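Long-range contact in membrane-anchored mycosin mycp1 (Mycobacterium thermoresistibile, PDB 4HVL), which is a subtilisin-type serine protease of the mycosin family that acts in the ESX-1 (type VII) secretion system of mycobacteria: residues Ile166-Ile179 / Ala199-Ala213. Residues are numbered along the deposited sequence; the frame is centred on the assembly and turned at random.
Sequences IVHAANLGAQVINI and AVNYAVHVKNAVVIA. With ZN (zinc ion), chain C; ZN (zinc ion), chain E.
Ile177 enters the layer between helices and sheet with its CG1 branch anti to its own carbonyl carbon (chi1 -58°); with the rest of the branch extended, this brings CD1 to the methyls of Ala203 and Ala209, 4.0 Å from CB of each. Small residues let the two helices lie close: the axes of 166-171 and 199-206 approach to 8.8 Å at 18°, with CB of Ala199 touching Ile166 CB and Val167 CG2, and Ala170 CB against CA of Ala203. Two residues on along the strand, on the same face, Ile179 CD1 meets Val211 CG1 at 3.6 Å. Strands 176-179 and 210-213 run parallel, held by four backbone hydrogen bonds of 2.8 to 3.0 Å, from Val210 N to Gln175 O, Ile177 N to Val210 O, Ile212 N to Ile177 O and Ile179 N to Ile212 O. On the other sheet face Val176 and Ile212 pack loosely on each other, their CG1 atoms 4.5 Å apart, and helix 311-328 covers both.

On the solvent side, at Tyr202, contacts turn polar and water-mediated, though its ring still rests on Val167 CG1 and Ala170 CB. Its hydroxyl donates to Asn171 OD1 (2.7 Å) on a lone pair, the amide turned 73° from the ring; a water joins that hydroxyl to Asn171 ND2, which also hydrogen-bonds Asp15 OD2. Asp15 and His168 share a zinc ion. Strand 176-179, helix 194-206 and strand 210-214 make a beta-alpha-beta crossover, with helix 154-171 beside it on the same face: part of the parallel alpha/beta core of the subtilisin fold.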
ATOM      1  N   ILE A 166       9.743  -5.508  -6.104  1.00 14.96           N
ATOM      2  CA  ILE A 166       9.989  -4.071  -6.223  1.00 15.54           C
ATOM      3  C   ILE A 166      10.941  -3.834  -7.403  1.00 16.21           C
ATOM      4  O   ILE A 166      10.688  -2.944  -8.225  1.00 16.23           O
ATOM      5  CB  ILE A 166      10.532  -3.472  -4.899  1.00 15.63           C
ATOM      6  CG1 ILE A 166       9.457  -3.527  -3.809  1.00 15.60           C
ATOM      7  CG2 ILE A 166      10.946  -2.029  -5.080  1.00 16.01           C
ATOM      8  CD1 ILE A 166       9.988  -3.416  -2.391  1.00 16.13           C
ATOM      9  N   VAL A 167      11.999  -4.658  -7.516  1.00 16.35           N
ATOM     10  CA  VAL A 167      12.913  -4.575  -8.668  1.00 16.92           C
ATOM     11  C   VAL A 167      12.119  -4.748  -9.970  1.00 17.00           C
ATOM     12  O   VAL A 167      12.201  -3.913 -10.904  1.00 16.93           O
ATOM     13  CB  VAL A 167      14.078  -5.607  -8.581  1.00 17.16           C
ATOM     14  CG1 VAL A 167      14.884  -5.655  -9.869  1.00 17.77           C
ATOM     15  CG2 VAL A 167      15.019  -5.242  -7.438  1.00 17.60           C
ATOM     16  N   HIS A 168      11.353  -5.834 -10.034  1.00 16.82           N
ATOM     17  CA  HIS A 168      10.547  -6.128 -11.199  1.00 16.70           C
ATOM     18  C   HIS A 168       9.535  -4.993 -11.522  1.00 16.57           C
ATOM     19  O   HIS A 168       9.417  -4.577 -12.678  1.00 15.71           O
ATOM     20  CB  HIS A 168       9.862  -7.468 -11.001  1.00 17.42           C
ATOM     21  CG  HIS A 168       8.940  -7.866 -12.108  1.00 17.84           C
ATOM     22  ND1 HIS A 168       9.384  -8.313 -13.328  1.00 19.75           N
ATOM     23  CD2 HIS A 168       7.589  -7.928 -12.157  1.00 18.13           C
ATOM     24  CE1 HIS A 168       8.348  -8.621 -14.094  1.00 19.10           C
ATOM     25  NE2 HIS A 168       7.244  -8.397 -13.402  1.00 18.63           N
ATOM     26  N   ALA A 169       8.842  -4.473 -10.500  1.00 16.68           N
ATOM     27  CA  ALA A 169       7.905  -3.363 -10.697  1.00 16.72           C
ATOM     28  C   ALA A 169       8.583  -2.175 -11.358  1.00 17.39           C
ATOM     29  O   ALA A 169       8.037  -1.553 -12.278  1.00 18.41           O
ATOM     30  CB  ALA A 169       7.266  -2.954  -9.379  1.00 16.21           C
ATOM     31  N   ALA A 170       9.760  -1.832 -10.852  1.00 18.03           N
ATOM     32  CA  ALA A 170      10.556  -0.718 -11.387  1.00 17.91           C
ATOM     33  C   ALA A 170      10.932  -0.970 -12.842  1.00 18.28           C
ATOM     34  O   ALA A 170      10.800  -0.078 -13.690  1.00 18.84           O
ATOM     35  CB  ALA A 170      11.803  -0.530 -10.550  1.00 17.74           C
ATOM     36  N   ASN A 171      11.370  -2.203 -13.127  1.00 17.76           N
ATOM     37  CA  ASN A 171      11.722  -2.609 -14.495  1.00 17.93           C
ATOM     38  C   ASN A 171      10.567  -2.557 -15.500  1.00 18.12           C
ATOM     39  O   ASN A 171      10.790  -2.384 -16.705  1.00 17.17           O
ATOM     40  CB  ASN A 171      12.385  -3.996 -14.495  1.00 17.99           C
ATOM     41  CG  ASN A 171      13.795  -3.967 -13.892  1.00 18.41           C
ATOM     42  OD1 ASN A 171      14.363  -2.902 -13.672  1.00 18.45           O
ATOM     43  ND2 ASN A 171      14.371  -5.147 -13.640  1.00 18.89           N
ATOM     44  N   LEU A 172       9.344  -2.723 -14.996  1.00 18.39           N
ATOM     45  CA  LEU A 172       8.120  -2.593 -15.808  1.00 19.02           C
ATOM     46  C   LEU A 172       7.864  -1.160 -16.251  1.00 19.03           C
ATOM     47  O   LEU A 172       7.077  -0.945 -17.156  1.00 20.42           O
ATOM     48  CB  LEU A 172       6.899  -3.117 -15.035  1.00 19.17           C
ATOM     49  CG  LEU A 172       6.908  -4.645 -14.845  1.00 19.80           C
ATOM     50  CD1 LEU A 172       5.858  -5.086 -13.837  1.00 19.60           C
ATOM     51  CD2 LEU A 172       6.709  -5.360 -16.187  1.00 19.80           C
ATOM     52  N   GLY A 173       8.516  -0.184 -15.625  1.00 18.64           N
ATOM     53  CA  GLY A 173       8.405   1.221 -16.049  1.00 19.78           C
ATOM     54  C   GLY A 173       7.334   2.019 -15.309  1.00 19.51           C
ATOM     55  O   GLY A 173       6.882   3.052 -15.783  1.00 20.64           O
ATOM     56  N   ALA A 174       6.892   1.547 -14.157  1.00 18.82           N
ATOM     57  CA  ALA A 174       5.848   2.282 -13.408  1.00 18.37           C
ATOM     58  C   ALA A 174       6.448   3.524 -12.740  1.00 18.65           C
ATOM     59  O   ALA A 174       7.589   3.494 -12.264  1.00 18.85           O
ATOM     60  CB  ALA A 174       5.213   1.372 -12.393  1.00 18.00           C
ATOM     61  N   GLN A 175       5.712   4.633 -12.734  1.00 19.11           N
ATOM     62  CA  GLN A 175       6.232   5.873 -12.160  1.00 19.10           C
ATOM     63  C   GLN A 175       5.756   6.069 -10.729  1.00 18.80           C
ATOM     64  O   GLN A 175       6.272   6.940 -10.011  1.00 18.07           O
ATOM     65  CB  GLN A 175       5.853   7.082 -13.002  1.00 20.52           C
ATOM     66  CG  GLN A 175       6.387   7.039 -14.416  1.00 21.63           C
ATOM     67  CD  GLN A 175       5.408   6.451 -15.402  1.00 22.38           C
ATOM     68  OE1 GLN A 175       4.225   6.319 -15.125  1.00 22.68           O
ATOM     69  NE2 GLN A 175       5.914   6.053 -16.549  1.00 23.98           N
ATOM     70  N   VAL A 176       4.776   5.243 -10.335  1.00 18.04           N
ATOM     71  CA  VAL A 176       4.312   5.106  -8.950  1.00 17.54           C
ATOM     72  C   VAL A 176       4.195   3.620  -8.657  1.00 16.95           C
ATOM     73  O   VAL A 176       3.684   2.853  -9.493  1.00 15.91           O
ATOM     74  CB  VAL A 176       2.953   5.802  -8.758  1.00 17.97           C
ATOM     75  CG1 VAL A 176       2.522   5.786  -7.294  1.00 17.92           C
ATOM     76  CG2 VAL A 176       3.011   7.229  -9.295  1.00 18.08           C
ATOM     77  N   ILE A 177       4.718   3.207  -7.495  1.00 16.48           N
ATOM     78  CA  ILE A 177       4.612   1.834  -7.022  1.00 16.21           C
ATOM     79  C   ILE A 177       3.890   1.813  -5.672  1.00 16.13           C
ATOM     80  O   ILE A 177       4.411   2.304  -4.646  1.00 16.74           O
ATOM     81  CB  ILE A 177       6.003   1.177  -6.857  1.00 16.43           C
ATOM     82  CG1 ILE A 177       6.760   1.213  -8.191  1.00 16.59           C
ATOM     83  CG2 ILE A 177       5.854  -0.265  -6.391  1.00 16.54           C
ATOM     84  CD1 ILE A 177       8.179   0.714  -8.132  1.00 16.54           C
ATOM     85  N   ASN A 178       2.704   1.226  -5.659  1.00 15.49           N
ATOM     86  CA  ASN A 178       1.900   1.095  -4.446  1.00 15.43           C
ATOM     87  C   ASN A 178       2.175  -0.251  -3.810  1.00 15.20           C
ATOM     88  O   ASN A 178       1.889  -1.295  -4.415  1.00 15.25           O
ATOM     89  CB  ASN A 178       0.412   1.189  -4.800  1.00 15.66           C
ATOM     90  CG  ASN A 178      -0.496   1.144  -3.587  1.00 15.54           C
ATOM     91  OD1 ASN A 178      -0.792   2.158  -2.953  1.00 15.84           O
ATOM     92  ND2 ASN A 178      -0.978  -0.024  -3.289  1.00 15.95           N
ATOM     93  N   ILE A 179       2.723  -0.232  -2.596  1.00 14.77           N
ATOM     94  CA  ILE A 179       3.040  -1.460  -1.882  1.00 14.55           C
ATOM     95  C   ILE A 179       2.058  -1.634  -0.724  1.00 14.48           C
ATOM     96  O   ILE A 179       2.095  -0.893   0.255  1.00 13.75           O
ATOM     97  CB  ILE A 179       4.492  -1.449  -1.335  1.00 14.72           C
ATOM     98  CG1 ILE A 179       5.476  -1.146  -2.470  1.00 14.55           C
ATOM     99  CG2 ILE A 179       4.806  -2.788  -0.665  1.00 15.03           C
ATOM    100  CD1 ILE A 179       6.958  -1.266  -2.123  1.00 14.55           C
ATOM    101  N   ALA A 199      16.224  -2.660  -3.106  1.00 16.57           N
ATOM    102  CA  ALA A 199      15.199  -2.615  -4.149  1.00 16.30           C
ATOM    103  C   ALA A 199      14.459  -1.290  -4.119  1.00 16.32           C
ATOM    104  O   ALA A 199      14.209  -0.703  -5.160  1.00 16.50           O
ATOM    105  CB  ALA A 199      14.225  -3.762  -4.002  1.00 16.40           C
ATOM    106  N   VAL A 200      14.119  -0.812  -2.923  1.00 16.37           N
ATOM    107  CA  VAL A 200      13.407   0.456  -2.786  1.00 16.31           C
ATOM    108  C   VAL A 200      14.284   1.567  -3.331  1.00 16.39           C
ATOM    109  O   VAL A 200      13.826   2.415  -4.121  1.00 16.55           O
ATOM    110  CB  VAL A 200      13.011   0.725  -1.308  1.00 17.16           C
ATOM    111  CG1 VAL A 200      12.417   2.107  -1.153  1.00 17.49           C
ATOM    112  CG2 VAL A 200      11.985  -0.304  -0.813  1.00 17.68           C
ATOM    113  N   ASN A 201      15.562   1.550  -2.942  1.00 16.33           N
ATOM    114  CA  ASN A 201      16.540   2.528  -3.445  1.00 16.51           C
ATOM    115  C   ASN A 201      16.650   2.541  -4.964  1.00 17.03           C
ATOM    116  O   ASN A 201      16.708   3.610  -5.561  1.00 17.81           O
ATOM    117  CB  ASN A 201      17.911   2.267  -2.828  1.00 16.65           C
ATOM    118  CG  ASN A 201      18.945   3.319  -3.217  1.00 17.06           C
ATOM    119  OD1 ASN A 201      18.819   4.479  -2.872  1.00 16.80           O
ATOM    120  ND2 ASN A 201      19.980   2.898  -3.926  1.00 17.64           N
ATOM    121  N   TYR A 202      16.713   1.356  -5.572  1.00 17.10           N
ATOM    122  CA  TYR A 202      16.783   1.196  -7.031  1.00 17.36           C
ATOM    123  C   TYR A 202      15.533   1.781  -7.697  1.00 17.14           C
ATOM    124  O   TYR A 202      15.639   2.545  -8.662  1.00 17.22           O
ATOM    125  CB  TYR A 202      16.938  -0.295  -7.309  1.00 17.91           C
ATOM    126  CG  TYR A 202      16.888  -0.824  -8.733  1.00 18.13           C
ATOM    127  CD1 TYR A 202      18.044  -0.992  -9.473  1.00 18.47           C
ATOM    128  CD2 TYR A 202      15.686  -1.249  -9.283  1.00 17.98           C
ATOM    129  CE1 TYR A 202      18.001  -1.533 -10.742  1.00 19.21           C
ATOM    130  CE2 TYR A 202      15.622  -1.786 -10.542  1.00 18.54           C
ATOM    131  CZ  TYR A 202      16.782  -1.935 -11.269  1.00 19.14           C
ATOM    132  OH  TYR A 202      16.710  -2.465 -12.518  1.00 19.27           O
ATOM    133  N   ALA A 203      14.354   1.454  -7.173  1.00 16.68           N
ATOM    134  CA  ALA A 203      13.111   1.997  -7.718  1.00 17.06           C
ATOM    135  C   ALA A 203      13.085   3.519  -7.685  1.00 17.02           C
ATOM    136  O   ALA A 203      12.723   4.171  -8.670  1.00 16.98           O
ATOM    137  CB  ALA A 203      11.892   1.440  -6.981  1.00 16.67           C
ATOM    138  N   VAL A 204      13.516   4.083  -6.566  1.00 17.65           N
ATOM    139  CA  VAL A 204      13.391   5.525  -6.333  1.00 18.49           C
ATOM    140  C   VAL A 204      14.525   6.317  -6.971  1.00 19.19           C
ATOM    141  O   VAL A 204      14.271   7.363  -7.570  1.00 20.33           O
ATOM    142  CB  VAL A 204      13.331   5.817  -4.821  1.00 18.99           C
ATOM    143  CG1 VAL A 204      13.726   7.226  -4.517  1.00 19.90           C
ATOM    144  CG2 VAL A 204      11.941   5.501  -4.291  1.00 19.30           C
ATOM    145  N   HIS A 205      15.759   5.834  -6.851  1.00 18.76           N
ATOM    146  CA  HIS A 205      16.917   6.597  -7.314  1.00 19.35           C
ATOM    147  C   HIS A 205      17.409   6.199  -8.705  1.00 19.42           C
ATOM    148  O   HIS A 205      18.023   7.016  -9.376  1.00 20.10           O
ATOM    149  CB  HIS A 205      18.059   6.553  -6.296  1.00 19.49           C
ATOM    150  CG  HIS A 205      17.771   7.332  -5.063  1.00 19.96           C
ATOM    151  ND1 HIS A 205      17.974   6.837  -3.793  1.00 20.06           N
ATOM    152  CD2 HIS A 205      17.217   8.556  -4.903  1.00 20.43           C
ATOM    153  CE1 HIS A 205      17.584   7.734  -2.906  1.00 20.24           C
ATOM    154  NE2 HIS A 205      17.121   8.781  -3.559  1.00 21.44           N
ATOM    155  N   VAL A 206      17.123   4.980  -9.148  1.00 18.73           N
ATOM    156  CA  VAL A 206      17.623   4.520 -10.458  1.00 19.12           C
ATOM    157  C   VAL A 206      16.547   4.533 -11.550  1.00 19.55           C
ATOM    158  O   VAL A 206      16.848   4.809 -12.717  1.00 20.33           O
ATOM    159  CB  VAL A 206      18.263   3.133 -10.335  1.00 18.81           C
ATOM    160  CG1 VAL A 206      18.794   2.651 -11.669  1.00 19.15           C
ATOM    161  CG2 VAL A 206      19.372   3.176  -9.288  1.00 18.96           C
ATOM    162  N   LYS A 207      15.306   4.218 -11.186  1.00 19.55           N
ATOM    163  CA  LYS A 207      14.216   4.143 -12.164  1.00 20.36           C
ATOM    164  C   LYS A 207      13.151   5.247 -12.017  1.00 21.49           C
ATOM    165  O   LYS A 207      12.133   5.205 -12.691  1.00 22.16           O
ATOM    166  CB  LYS A 207      13.576   2.748 -12.131  1.00 19.49           C
ATOM    167  CG  LYS A 207      14.567   1.597 -12.295  1.00 19.13           C
ATOM    168  CD  LYS A 207      15.185   1.519 -13.699  1.00 19.83           C
ATOM    169  CE  LYS A 207      16.060   0.276 -13.828  1.00 19.78           C
ATOM    170  NZ  LYS A 207      16.908   0.178 -15.052  1.00 20.06           N
ATOM    171  N   ASN A 208      13.385   6.252 -11.178  1.00 23.14           N
ATOM    172  CA  ASN A 208      12.500   7.434 -11.151  1.00 25.18           C
ATOM    173  C   ASN A 208      11.054   7.144 -10.702  1.00 23.99           C
ATOM    174  O   ASN A 208      10.099   7.737 -11.234  1.00 25.03           O
ATOM    175  CB  ASN A 208      12.501   8.124 -12.543  1.00 27.70           C
ATOM    176  CG  ASN A 208      11.660   9.397 -12.580  1.00 31.25           C
ATOM    177  OD1 ASN A 208      11.785  10.251 -11.703  1.00 32.89           O
ATOM    178  ND2 ASN A 208      10.788   9.531 -13.611  1.00 33.13           N
ATOM    179  N   ALA A 209      10.888   6.235  -9.742  1.00 21.26           N
ATOM    180  CA  ALA A 209       9.558   5.854  -9.278  1.00 20.27           C
ATOM    181  C   ALA A 209       9.291   6.331  -7.871  1.00 18.76           C
ATOM    182  O   ALA A 209      10.165   6.329  -7.005  1.00 18.37           O
ATOM    183  CB  ALA A 209       9.356   4.349  -9.357  1.00 20.50           C
ATOM    184  N   VAL A 210       8.058   6.747  -7.659  1.00 17.99           N
ATOM    185  CA  VAL A 210       7.588   7.134  -6.342  1.00 17.65           C
ATOM    186  C   VAL A 210       7.126   5.849  -5.706  1.00 16.64           C
ATOM    187  O   VAL A 210       6.368   5.126  -6.343  1.00 16.56           O
ATOM    188  CB  VAL A 210       6.383   8.070  -6.439  1.00 18.26           C
ATOM    189  CG1 VAL A 210       5.642   8.137  -5.098  1.00 18.41           C
ATOM    190  CG2 VAL A 210       6.834   9.445  -6.894  1.00 19.37           C
ATOM    191  N   VAL A 211       7.579   5.555  -4.487  1.00 15.74           N
ATOM    192  CA  VAL A 211       7.131   4.350  -3.786  1.00 15.33           C
ATOM    193  C   VAL A 211       6.283   4.706  -2.582  1.00 14.77           C
ATOM    194  O   VAL A 211       6.722   5.431  -1.732  1.00 15.16           O
ATOM    195  CB  VAL A 211       8.310   3.455  -3.331  1.00 15.18           C
ATOM    196  CG1 VAL A 211       7.772   2.180  -2.709  1.00 15.22           C
ATOM    197  CG2 VAL A 211       9.192   3.100  -4.522  1.00 15.44           C
ATOM    198  N   ILE A 212       5.079   4.157  -2.516  1.00 14.85           N
ATOM    199  CA  ILE A 212       4.142   4.397  -1.417  1.00 14.76           C
ATOM    200  C   ILE A 212       3.924   3.065  -0.685  1.00 14.79           C
ATOM    201  O   ILE A 212       3.719   2.034  -1.321  1.00 14.94           O
ATOM    202  CB  ILE A 212       2.790   4.905  -1.931  1.00 14.77           C
ATOM    203  CG1 ILE A 212       2.934   6.138  -2.834  1.00 15.15           C
ATOM    204  CG2 ILE A 212       1.865   5.204  -0.774  1.00 15.08           C
ATOM    205  CD1 ILE A 212       3.607   7.365  -2.226  1.00 15.05           C
ATOM    206  N   ALA A 213       3.980   3.086   0.645  1.00 14.65           N
ATOM    207  CA  ALA A 213       3.786   1.870   1.433  1.00 14.78           C
ATOM    208  C   ALA A 213       2.665   2.020   2.469  1.00 14.83           C
ATOM    209  O   ALA A 213       2.507   3.075   3.088  1.00 14.62           O
ATOM    210  CB  ALA A 213       5.076   1.476   2.143  1.00 14.95           C
TER
HETATM  211 ZN    ZN C 502      11.317  -8.543 -14.207  1.00 21.21          ZN
HETATM  212 ZN    ZN E 504      16.253  10.464  -2.622  1.00 23.42          ZN
HETATM  213  O   HOH W   1      17.235  -5.631 -12.597  1.00 22.65           O
HETATM  214  O   HOH W   2      10.139   4.168 -14.046  1.00 35.19           O
HETATM  215  O   HOH W   3      16.394  12.247  -3.955  1.00 27.75           O
HETATM  216  O   HOH W   4      17.187  10.258  -0.567  1.00 24.02           O